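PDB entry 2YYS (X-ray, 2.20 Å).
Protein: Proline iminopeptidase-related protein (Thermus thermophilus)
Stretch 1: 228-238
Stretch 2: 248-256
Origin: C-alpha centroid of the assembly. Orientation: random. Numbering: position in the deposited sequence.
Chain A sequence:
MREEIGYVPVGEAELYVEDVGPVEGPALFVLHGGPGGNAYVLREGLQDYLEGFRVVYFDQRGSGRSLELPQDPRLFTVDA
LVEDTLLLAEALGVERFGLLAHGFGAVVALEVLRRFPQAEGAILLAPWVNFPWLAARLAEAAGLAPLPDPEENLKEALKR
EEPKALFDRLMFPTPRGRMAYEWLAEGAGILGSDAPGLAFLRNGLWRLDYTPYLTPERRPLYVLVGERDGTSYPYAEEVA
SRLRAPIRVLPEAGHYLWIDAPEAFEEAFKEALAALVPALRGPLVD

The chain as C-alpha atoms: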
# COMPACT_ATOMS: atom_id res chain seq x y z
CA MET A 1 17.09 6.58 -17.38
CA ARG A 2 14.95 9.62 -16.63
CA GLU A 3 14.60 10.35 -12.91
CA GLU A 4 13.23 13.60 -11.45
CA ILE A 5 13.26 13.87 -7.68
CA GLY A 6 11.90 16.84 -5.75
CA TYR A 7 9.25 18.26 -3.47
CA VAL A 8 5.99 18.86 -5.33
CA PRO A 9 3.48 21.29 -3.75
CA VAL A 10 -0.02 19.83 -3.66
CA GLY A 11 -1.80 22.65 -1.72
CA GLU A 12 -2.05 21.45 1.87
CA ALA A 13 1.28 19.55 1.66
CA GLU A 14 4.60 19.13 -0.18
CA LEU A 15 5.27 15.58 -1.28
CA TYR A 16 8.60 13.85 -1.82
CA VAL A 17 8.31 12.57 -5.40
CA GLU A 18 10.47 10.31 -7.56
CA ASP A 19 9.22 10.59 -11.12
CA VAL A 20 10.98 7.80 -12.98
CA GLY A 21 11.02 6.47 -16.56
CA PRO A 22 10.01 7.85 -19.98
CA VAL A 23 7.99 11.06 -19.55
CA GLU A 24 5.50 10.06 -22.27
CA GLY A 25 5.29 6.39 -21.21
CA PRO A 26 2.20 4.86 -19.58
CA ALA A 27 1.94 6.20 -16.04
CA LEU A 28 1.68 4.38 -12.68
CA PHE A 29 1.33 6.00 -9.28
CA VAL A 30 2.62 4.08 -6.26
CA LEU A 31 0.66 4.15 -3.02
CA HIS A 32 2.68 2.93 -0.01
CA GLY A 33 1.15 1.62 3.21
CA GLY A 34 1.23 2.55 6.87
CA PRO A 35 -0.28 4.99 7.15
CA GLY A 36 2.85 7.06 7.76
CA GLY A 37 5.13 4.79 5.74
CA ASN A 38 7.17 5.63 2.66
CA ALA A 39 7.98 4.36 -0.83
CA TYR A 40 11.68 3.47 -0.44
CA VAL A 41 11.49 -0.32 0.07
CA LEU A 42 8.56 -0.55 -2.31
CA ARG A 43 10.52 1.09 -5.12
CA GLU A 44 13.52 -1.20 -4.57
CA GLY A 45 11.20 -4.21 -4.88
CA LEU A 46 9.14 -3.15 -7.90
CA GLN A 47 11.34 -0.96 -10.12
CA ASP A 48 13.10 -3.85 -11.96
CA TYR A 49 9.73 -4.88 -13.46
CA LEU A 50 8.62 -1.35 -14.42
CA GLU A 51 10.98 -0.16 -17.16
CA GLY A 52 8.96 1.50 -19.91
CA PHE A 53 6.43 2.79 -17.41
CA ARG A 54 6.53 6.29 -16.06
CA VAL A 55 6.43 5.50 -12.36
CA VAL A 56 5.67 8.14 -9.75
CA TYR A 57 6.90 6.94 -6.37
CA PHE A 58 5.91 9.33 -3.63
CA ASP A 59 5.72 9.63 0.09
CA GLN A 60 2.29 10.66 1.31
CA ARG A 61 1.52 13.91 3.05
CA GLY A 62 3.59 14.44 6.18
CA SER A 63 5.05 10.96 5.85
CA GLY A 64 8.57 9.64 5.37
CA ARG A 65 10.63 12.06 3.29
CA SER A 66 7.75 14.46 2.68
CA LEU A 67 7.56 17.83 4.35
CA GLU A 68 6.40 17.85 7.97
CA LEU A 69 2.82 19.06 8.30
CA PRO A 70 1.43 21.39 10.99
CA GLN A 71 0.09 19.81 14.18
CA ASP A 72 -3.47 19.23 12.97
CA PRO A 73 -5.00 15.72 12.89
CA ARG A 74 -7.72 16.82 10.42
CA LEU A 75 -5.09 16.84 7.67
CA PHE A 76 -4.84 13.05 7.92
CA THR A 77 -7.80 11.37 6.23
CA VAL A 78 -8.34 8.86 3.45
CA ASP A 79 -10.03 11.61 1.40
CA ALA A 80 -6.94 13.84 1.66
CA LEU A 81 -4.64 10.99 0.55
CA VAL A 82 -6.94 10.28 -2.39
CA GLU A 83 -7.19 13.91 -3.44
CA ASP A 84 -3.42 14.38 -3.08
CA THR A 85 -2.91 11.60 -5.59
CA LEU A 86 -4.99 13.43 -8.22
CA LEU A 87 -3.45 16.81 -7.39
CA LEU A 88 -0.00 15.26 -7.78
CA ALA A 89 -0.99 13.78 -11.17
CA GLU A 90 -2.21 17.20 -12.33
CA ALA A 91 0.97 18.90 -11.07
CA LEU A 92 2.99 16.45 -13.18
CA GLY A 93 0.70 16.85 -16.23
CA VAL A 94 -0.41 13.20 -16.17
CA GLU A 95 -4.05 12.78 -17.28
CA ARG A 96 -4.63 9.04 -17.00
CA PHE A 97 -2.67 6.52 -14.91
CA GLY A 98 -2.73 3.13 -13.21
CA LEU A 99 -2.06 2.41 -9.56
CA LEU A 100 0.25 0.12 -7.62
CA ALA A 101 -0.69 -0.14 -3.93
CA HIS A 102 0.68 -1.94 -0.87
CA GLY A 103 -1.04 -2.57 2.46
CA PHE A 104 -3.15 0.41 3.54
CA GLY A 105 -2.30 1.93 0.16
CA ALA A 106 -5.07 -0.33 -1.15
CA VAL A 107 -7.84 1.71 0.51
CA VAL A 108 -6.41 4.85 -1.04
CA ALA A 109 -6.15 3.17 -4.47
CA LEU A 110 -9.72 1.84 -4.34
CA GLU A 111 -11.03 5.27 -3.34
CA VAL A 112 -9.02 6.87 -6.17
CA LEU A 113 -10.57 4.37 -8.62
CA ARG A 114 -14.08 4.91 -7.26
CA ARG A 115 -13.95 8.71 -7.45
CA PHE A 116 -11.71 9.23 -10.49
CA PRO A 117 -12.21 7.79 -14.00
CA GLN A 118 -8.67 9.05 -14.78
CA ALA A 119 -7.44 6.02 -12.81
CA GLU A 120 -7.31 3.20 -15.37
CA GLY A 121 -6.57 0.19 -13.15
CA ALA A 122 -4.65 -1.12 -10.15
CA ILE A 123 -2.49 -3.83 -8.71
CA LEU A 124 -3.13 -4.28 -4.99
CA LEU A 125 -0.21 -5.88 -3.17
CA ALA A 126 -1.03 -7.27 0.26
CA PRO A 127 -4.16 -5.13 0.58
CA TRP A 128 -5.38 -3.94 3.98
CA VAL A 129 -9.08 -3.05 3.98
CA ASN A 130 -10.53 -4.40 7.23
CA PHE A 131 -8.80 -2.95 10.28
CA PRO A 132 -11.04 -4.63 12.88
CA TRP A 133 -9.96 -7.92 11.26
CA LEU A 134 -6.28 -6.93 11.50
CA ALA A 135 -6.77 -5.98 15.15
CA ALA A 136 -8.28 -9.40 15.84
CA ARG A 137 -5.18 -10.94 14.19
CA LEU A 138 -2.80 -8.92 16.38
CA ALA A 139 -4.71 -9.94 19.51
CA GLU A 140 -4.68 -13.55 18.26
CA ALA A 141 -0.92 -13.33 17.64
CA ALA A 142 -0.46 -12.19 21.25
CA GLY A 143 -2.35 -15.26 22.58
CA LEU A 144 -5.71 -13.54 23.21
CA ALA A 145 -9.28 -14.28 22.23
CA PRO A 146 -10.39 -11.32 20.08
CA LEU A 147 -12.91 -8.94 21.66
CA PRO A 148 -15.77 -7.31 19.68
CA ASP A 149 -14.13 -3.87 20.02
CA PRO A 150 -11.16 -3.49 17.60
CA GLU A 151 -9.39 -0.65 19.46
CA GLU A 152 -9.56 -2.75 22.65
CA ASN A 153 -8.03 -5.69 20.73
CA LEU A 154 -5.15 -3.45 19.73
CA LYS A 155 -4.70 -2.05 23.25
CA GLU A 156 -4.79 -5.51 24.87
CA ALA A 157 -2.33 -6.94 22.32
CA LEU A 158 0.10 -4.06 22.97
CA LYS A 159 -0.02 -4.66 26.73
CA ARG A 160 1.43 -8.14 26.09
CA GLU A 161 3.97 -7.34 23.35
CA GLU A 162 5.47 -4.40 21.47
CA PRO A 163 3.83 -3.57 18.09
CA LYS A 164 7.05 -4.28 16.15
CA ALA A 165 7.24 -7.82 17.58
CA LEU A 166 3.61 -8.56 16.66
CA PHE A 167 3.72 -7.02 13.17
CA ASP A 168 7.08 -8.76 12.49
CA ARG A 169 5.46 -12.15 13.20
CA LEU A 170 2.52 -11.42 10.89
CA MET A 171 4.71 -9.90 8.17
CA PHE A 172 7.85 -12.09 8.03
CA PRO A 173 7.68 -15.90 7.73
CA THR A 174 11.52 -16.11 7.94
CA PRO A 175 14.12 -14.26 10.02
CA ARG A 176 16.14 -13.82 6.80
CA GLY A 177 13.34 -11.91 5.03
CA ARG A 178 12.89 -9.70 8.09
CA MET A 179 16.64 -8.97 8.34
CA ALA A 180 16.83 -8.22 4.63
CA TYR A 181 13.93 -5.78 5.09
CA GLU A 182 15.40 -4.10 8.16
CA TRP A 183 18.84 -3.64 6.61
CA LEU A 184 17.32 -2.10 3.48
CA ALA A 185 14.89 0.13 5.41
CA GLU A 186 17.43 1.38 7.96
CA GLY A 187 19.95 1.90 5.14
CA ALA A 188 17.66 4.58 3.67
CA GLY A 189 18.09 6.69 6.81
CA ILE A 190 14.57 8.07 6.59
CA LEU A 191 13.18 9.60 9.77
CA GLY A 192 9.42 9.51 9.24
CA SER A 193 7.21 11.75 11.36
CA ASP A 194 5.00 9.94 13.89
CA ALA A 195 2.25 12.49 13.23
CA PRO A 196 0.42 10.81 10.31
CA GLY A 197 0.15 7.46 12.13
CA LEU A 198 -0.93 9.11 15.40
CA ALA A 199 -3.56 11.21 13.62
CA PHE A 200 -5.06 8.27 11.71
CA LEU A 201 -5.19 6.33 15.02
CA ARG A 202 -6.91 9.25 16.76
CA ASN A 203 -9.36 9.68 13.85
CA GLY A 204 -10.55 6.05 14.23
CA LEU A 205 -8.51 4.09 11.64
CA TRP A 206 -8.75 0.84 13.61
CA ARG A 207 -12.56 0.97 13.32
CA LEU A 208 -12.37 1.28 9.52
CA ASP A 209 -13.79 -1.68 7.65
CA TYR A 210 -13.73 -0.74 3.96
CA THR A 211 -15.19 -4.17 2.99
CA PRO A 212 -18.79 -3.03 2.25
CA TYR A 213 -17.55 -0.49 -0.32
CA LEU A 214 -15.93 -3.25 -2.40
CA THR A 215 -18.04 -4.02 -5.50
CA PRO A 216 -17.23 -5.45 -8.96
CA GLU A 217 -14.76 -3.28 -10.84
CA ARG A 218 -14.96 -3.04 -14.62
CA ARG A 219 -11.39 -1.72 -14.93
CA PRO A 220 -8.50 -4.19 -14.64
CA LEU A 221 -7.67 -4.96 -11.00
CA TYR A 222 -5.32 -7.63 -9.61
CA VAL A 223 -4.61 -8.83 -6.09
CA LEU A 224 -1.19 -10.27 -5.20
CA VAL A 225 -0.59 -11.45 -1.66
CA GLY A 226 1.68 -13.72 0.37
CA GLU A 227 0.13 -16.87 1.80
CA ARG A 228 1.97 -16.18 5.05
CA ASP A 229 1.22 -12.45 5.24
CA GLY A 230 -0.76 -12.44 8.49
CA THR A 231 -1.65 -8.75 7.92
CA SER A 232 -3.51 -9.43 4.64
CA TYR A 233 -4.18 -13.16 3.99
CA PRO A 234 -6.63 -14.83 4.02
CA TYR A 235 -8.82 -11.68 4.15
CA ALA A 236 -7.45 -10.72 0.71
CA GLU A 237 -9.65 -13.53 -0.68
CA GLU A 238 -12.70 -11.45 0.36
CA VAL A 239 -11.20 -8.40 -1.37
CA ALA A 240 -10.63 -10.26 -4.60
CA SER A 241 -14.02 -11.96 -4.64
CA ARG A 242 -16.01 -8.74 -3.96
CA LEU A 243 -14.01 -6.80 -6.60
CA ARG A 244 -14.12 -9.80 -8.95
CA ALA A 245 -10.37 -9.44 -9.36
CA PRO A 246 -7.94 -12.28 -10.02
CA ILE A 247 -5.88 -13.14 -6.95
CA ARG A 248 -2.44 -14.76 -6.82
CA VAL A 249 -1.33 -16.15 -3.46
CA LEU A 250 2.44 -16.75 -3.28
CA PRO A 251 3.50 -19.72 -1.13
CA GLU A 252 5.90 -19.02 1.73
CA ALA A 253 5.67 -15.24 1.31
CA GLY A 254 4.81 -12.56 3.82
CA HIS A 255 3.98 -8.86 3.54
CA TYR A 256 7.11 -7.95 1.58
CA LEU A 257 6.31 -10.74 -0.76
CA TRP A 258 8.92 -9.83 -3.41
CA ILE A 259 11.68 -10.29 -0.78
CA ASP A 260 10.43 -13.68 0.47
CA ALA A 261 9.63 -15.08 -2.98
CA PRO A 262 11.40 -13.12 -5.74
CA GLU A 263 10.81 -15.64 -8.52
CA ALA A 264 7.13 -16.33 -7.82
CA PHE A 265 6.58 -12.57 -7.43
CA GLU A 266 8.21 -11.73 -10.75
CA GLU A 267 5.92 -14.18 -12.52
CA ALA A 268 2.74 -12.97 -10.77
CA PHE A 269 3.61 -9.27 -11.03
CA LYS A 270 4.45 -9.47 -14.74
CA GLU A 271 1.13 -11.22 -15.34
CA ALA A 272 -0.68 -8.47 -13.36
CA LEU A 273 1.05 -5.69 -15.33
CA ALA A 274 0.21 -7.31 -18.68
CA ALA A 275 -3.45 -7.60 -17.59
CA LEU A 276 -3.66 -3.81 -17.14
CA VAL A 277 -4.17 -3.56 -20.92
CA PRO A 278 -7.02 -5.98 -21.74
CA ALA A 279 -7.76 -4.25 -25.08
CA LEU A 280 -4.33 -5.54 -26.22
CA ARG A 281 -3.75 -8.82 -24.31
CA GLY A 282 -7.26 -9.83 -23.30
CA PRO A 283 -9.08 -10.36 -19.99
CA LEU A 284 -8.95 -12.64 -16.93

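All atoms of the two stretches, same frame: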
# COMPACT_ATOMS: atom_id res chain seq x y z
N ARG A 228 1.57 -16.34 3.66
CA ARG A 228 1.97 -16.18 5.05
C ARG A 228 2.04 -14.73 5.54
O ARG A 228 2.66 -14.43 6.56
CB ARG A 228 3.30 -16.91 5.28
CG ARG A 228 3.13 -18.43 5.04
CD ARG A 228 4.34 -19.29 5.37
NE ARG A 228 4.72 -19.23 6.78
CZ ARG A 228 5.80 -19.83 7.30
NH1 ARG A 228 6.60 -20.56 6.52
NH2 ARG A 228 6.08 -19.71 8.59
N ASP A 229 1.38 -13.84 4.82
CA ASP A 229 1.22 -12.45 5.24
C ASP A 229 0.01 -12.40 6.18
O ASP A 229 -1.13 -12.32 5.73
CB ASP A 229 1.00 -11.56 4.02
CG ASP A 229 0.89 -10.09 4.36
OD1 ASP A 229 0.93 -9.73 5.56
OD2 ASP A 229 0.74 -9.22 3.48
N GLY A 230 0.28 -12.50 7.48
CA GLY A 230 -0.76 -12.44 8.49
C GLY A 230 -1.44 -11.08 8.65
O GLY A 230 -2.38 -10.99 9.43
N THR A 231 -0.97 -10.04 7.95
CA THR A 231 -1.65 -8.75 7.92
C THR A 231 -2.65 -8.59 6.78
O THR A 231 -3.38 -7.60 6.75
CB THR A 231 -0.65 -7.57 7.82
OG1 THR A 231 -0.05 -7.52 6.52
CG2 THR A 231 0.49 -7.71 8.79
N SER A 232 -2.68 -9.54 5.85
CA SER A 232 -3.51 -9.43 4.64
C SER A 232 -4.27 -10.71 4.27
O SER A 232 -5.40 -10.63 3.85
CB SER A 232 -2.63 -9.03 3.45
OG SER A 232 -3.42 -8.73 2.30
N TYR A 233 -3.61 -11.87 4.39
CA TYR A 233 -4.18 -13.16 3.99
C TYR A 233 -4.62 -13.94 5.23
O TYR A 233 -3.89 -13.95 6.23
CB TYR A 233 -3.16 -13.98 3.17
CG TYR A 233 -3.80 -15.15 2.46
CD1 TYR A 233 -4.50 -14.95 1.28
CD2 TYR A 233 -3.77 -16.43 3.00
CE1 TYR A 233 -5.15 -16.00 0.65
CE2 TYR A 233 -4.41 -17.49 2.36
CZ TYR A 233 -5.10 -17.26 1.19
OH TYR A 233 -5.75 -18.28 0.55
N PRO A 234 -5.76 -14.63 5.20
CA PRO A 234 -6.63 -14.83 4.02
C PRO A 234 -7.71 -13.78 3.73
O PRO A 234 -8.50 -14.04 2.82
CB PRO A 234 -7.32 -16.17 4.34
CG PRO A 234 -7.41 -16.20 5.84
CD PRO A 234 -6.25 -15.39 6.36
N TYR A 235 -7.76 -12.65 4.43
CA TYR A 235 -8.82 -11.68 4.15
C TYR A 235 -8.78 -11.16 2.71
O TYR A 235 -9.81 -10.77 2.18
CB TYR A 235 -8.80 -10.51 5.14
CG TYR A 235 -10.15 -9.86 5.23
CD1 TYR A 235 -11.13 -10.37 6.06
CD2 TYR A 235 -10.46 -8.77 4.42
CE1 TYR A 235 -12.40 -9.79 6.11
CE2 TYR A 235 -11.70 -8.19 4.46
CZ TYR A 235 -12.67 -8.70 5.30
OH TYR A 235 -13.91 -8.11 5.32
N ALA A 236 -7.60 -11.17 2.09
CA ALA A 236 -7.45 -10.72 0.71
C ALA A 236 -8.31 -11.52 -0.26
O ALA A 236 -8.62 -11.04 -1.33
CB ALA A 236 -5.97 -10.76 0.29
N GLU A 237 -8.69 -12.75 0.11
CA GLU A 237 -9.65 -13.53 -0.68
C GLU A 237 -11.00 -12.82 -0.78
O GLU A 237 -11.62 -12.83 -1.84
CB GLU A 237 -9.90 -14.92 -0.08
CG GLU A 237 -8.68 -15.83 0.01
CD GLU A 237 -8.39 -16.57 -1.28
OE1 GLU A 237 -9.01 -16.24 -2.32
OE2 GLU A 237 -7.52 -17.48 -1.24
N GLU A 238 -11.47 -12.25 0.33
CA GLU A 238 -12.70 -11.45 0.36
C GLU A 238 -12.58 -10.24 -0.57
O GLU A 238 -13.51 -9.94 -1.32
CB GLU A 238 -13.04 -10.96 1.79
CG GLU A 238 -13.58 -12.02 2.75
CD GLU A 238 -14.90 -12.62 2.31
OE1 GLU A 238 -15.64 -11.99 1.52
OE2 GLU A 238 -15.20 -13.75 2.74
N ARG A 248 -3.57 -13.83 -6.83
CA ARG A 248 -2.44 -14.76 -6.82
C ARG A 248 -1.87 -14.75 -5.41
O ARG A 248 -1.50 -13.70 -4.89
CB ARG A 248 -1.36 -14.33 -7.81
CG ARG A 248 -1.82 -14.28 -9.27
CD ARG A 248 -2.19 -15.63 -9.86
NE ARG A 248 -2.77 -15.51 -11.21
CZ ARG A 248 -4.07 -15.57 -11.51
NH1 ARG A 248 -5.01 -15.72 -10.57
NH2 ARG A 248 -4.45 -15.45 -12.78
N VAL A 249 -1.82 -15.93 -4.81
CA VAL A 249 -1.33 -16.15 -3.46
C VAL A 249 0.03 -16.86 -3.56
O VAL A 249 0.10 -17.98 -4.03
CB VAL A 249 -2.33 -17.00 -2.65
CG1 VAL A 249 -1.91 -17.12 -1.21
CG2 VAL A 249 -3.75 -16.40 -2.74
N LEU A 250 1.10 -16.20 -3.13
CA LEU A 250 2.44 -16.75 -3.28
C LEU A 250 2.77 -17.58 -2.05
O LEU A 250 2.75 -17.07 -0.94
CB LEU A 250 3.49 -15.63 -3.43
CG LEU A 250 3.24 -14.58 -4.52
CD1 LEU A 250 4.49 -13.74 -4.77
CD2 LEU A 250 2.77 -15.21 -5.81
N PRO A 251 3.09 -18.86 -2.25
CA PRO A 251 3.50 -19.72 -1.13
C PRO A 251 4.70 -19.15 -0.40
O PRO A 251 5.56 -18.52 -1.03
CB PRO A 251 3.89 -21.06 -1.79
CG PRO A 251 3.38 -21.01 -3.19
CD PRO A 251 3.11 -19.57 -3.54
N GLU A 252 4.73 -19.34 0.91
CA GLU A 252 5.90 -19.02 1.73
C GLU A 252 6.30 -17.54 1.70
O GLU A 252 7.46 -17.22 1.92
CB GLU A 252 7.11 -19.88 1.31
CG GLU A 252 6.85 -21.39 1.35
CD GLU A 252 6.39 -21.88 2.72
OE1 GLU A 252 6.79 -21.28 3.74
OE2 GLU A 252 5.63 -22.87 2.77
N ALA A 253 5.35 -16.65 1.41
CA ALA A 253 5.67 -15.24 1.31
C ALA A 253 4.84 -14.47 2.31
O ALA A 253 3.69 -14.82 2.61
CB ALA A 253 5.42 -14.74 -0.08
N GLY A 254 5.45 -13.43 2.86
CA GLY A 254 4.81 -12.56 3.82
C GLY A 254 4.42 -11.25 3.17
O GLY A 254 4.12 -11.21 1.97
N HIS A 255 4.45 -10.18 3.96
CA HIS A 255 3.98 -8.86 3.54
C HIS A 255 4.86 -8.21 2.48
O HIS A 255 4.34 -7.58 1.55
CB HIS A 255 3.86 -7.97 4.78
CG HIS A 255 3.08 -6.71 4.56
ND1 HIS A 255 1.81 -6.69 4.02
CD2 HIS A 255 3.40 -5.41 4.81
CE1 HIS A 255 1.39 -5.44 3.94
NE2 HIS A 255 2.33 -4.65 4.41
N TYR A 256 6.18 -8.36 2.62
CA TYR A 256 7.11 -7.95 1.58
C TYR A 256 7.37 -9.15 0.70
O TYR A 256 8.42 -9.78 0.71
CB TYR A 256 8.38 -7.35 2.20
CG TYR A 256 8.02 -6.12 2.97
CD1 TYR A 256 7.94 -4.87 2.36
CD2 TYR A 256 7.68 -6.21 4.30
CE1 TYR A 256 7.57 -3.74 3.08
CE2 TYR A 256 7.30 -5.11 5.02
CZ TYR A 256 7.25 -3.88 4.42
OH TYR A 256 6.86 -2.80 5.18
O HOH W 1 1.61 -10.16 1.07

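The polar centre of this contact is a buried carboxylate-imidazole pair. His-255 ND1 donates to Asp-229 OD2 at 2.8 Å, nearly straight and close to the ring plane, as it should be, because the N-H of ND1 lies in the plane of the imidazole ring and the acceptor must meet it there. Asp-229, with chi1 t, is also held from within its own stretch: its OD1 accepts from Thr-231 N at 3.1 Å and from Thr-231 OG1 at 2.6 Å, so one carboxylate oxygen anchors the loop while the other faces the histidine. A water completes the site, donating to Asp-229 OD2 (2.7 Å) and to Gly-254 O (2.9 Å).

One backbone hydrogen bond joins the stretches where they run close. Arg-228 N donates to Ala-253 O at 2.8 Å, and the CA atoms of Asp-229 and Gly-254 lie 3.9 Å apart. Asp-229 CB packs 3.5 Å from Gly-254 C.

At the exposed margin, a salt bridge joins Arg-228 NH1 to Glu-252 OE1 at 2.9 Å. Glu-252 sits in a type II turn with its CB pointing away, yet its m, m rotamer brings the carboxylate back to the guanidinium edge.

The apolar contact is small: Val-249 CG1 lies over the Tyr-233 ring, 4.1 Å from its centroid, while Tyr-233 OH reaches Glu-237 OE2 at 2.6 Å, leaving the ring's polar end satisfied.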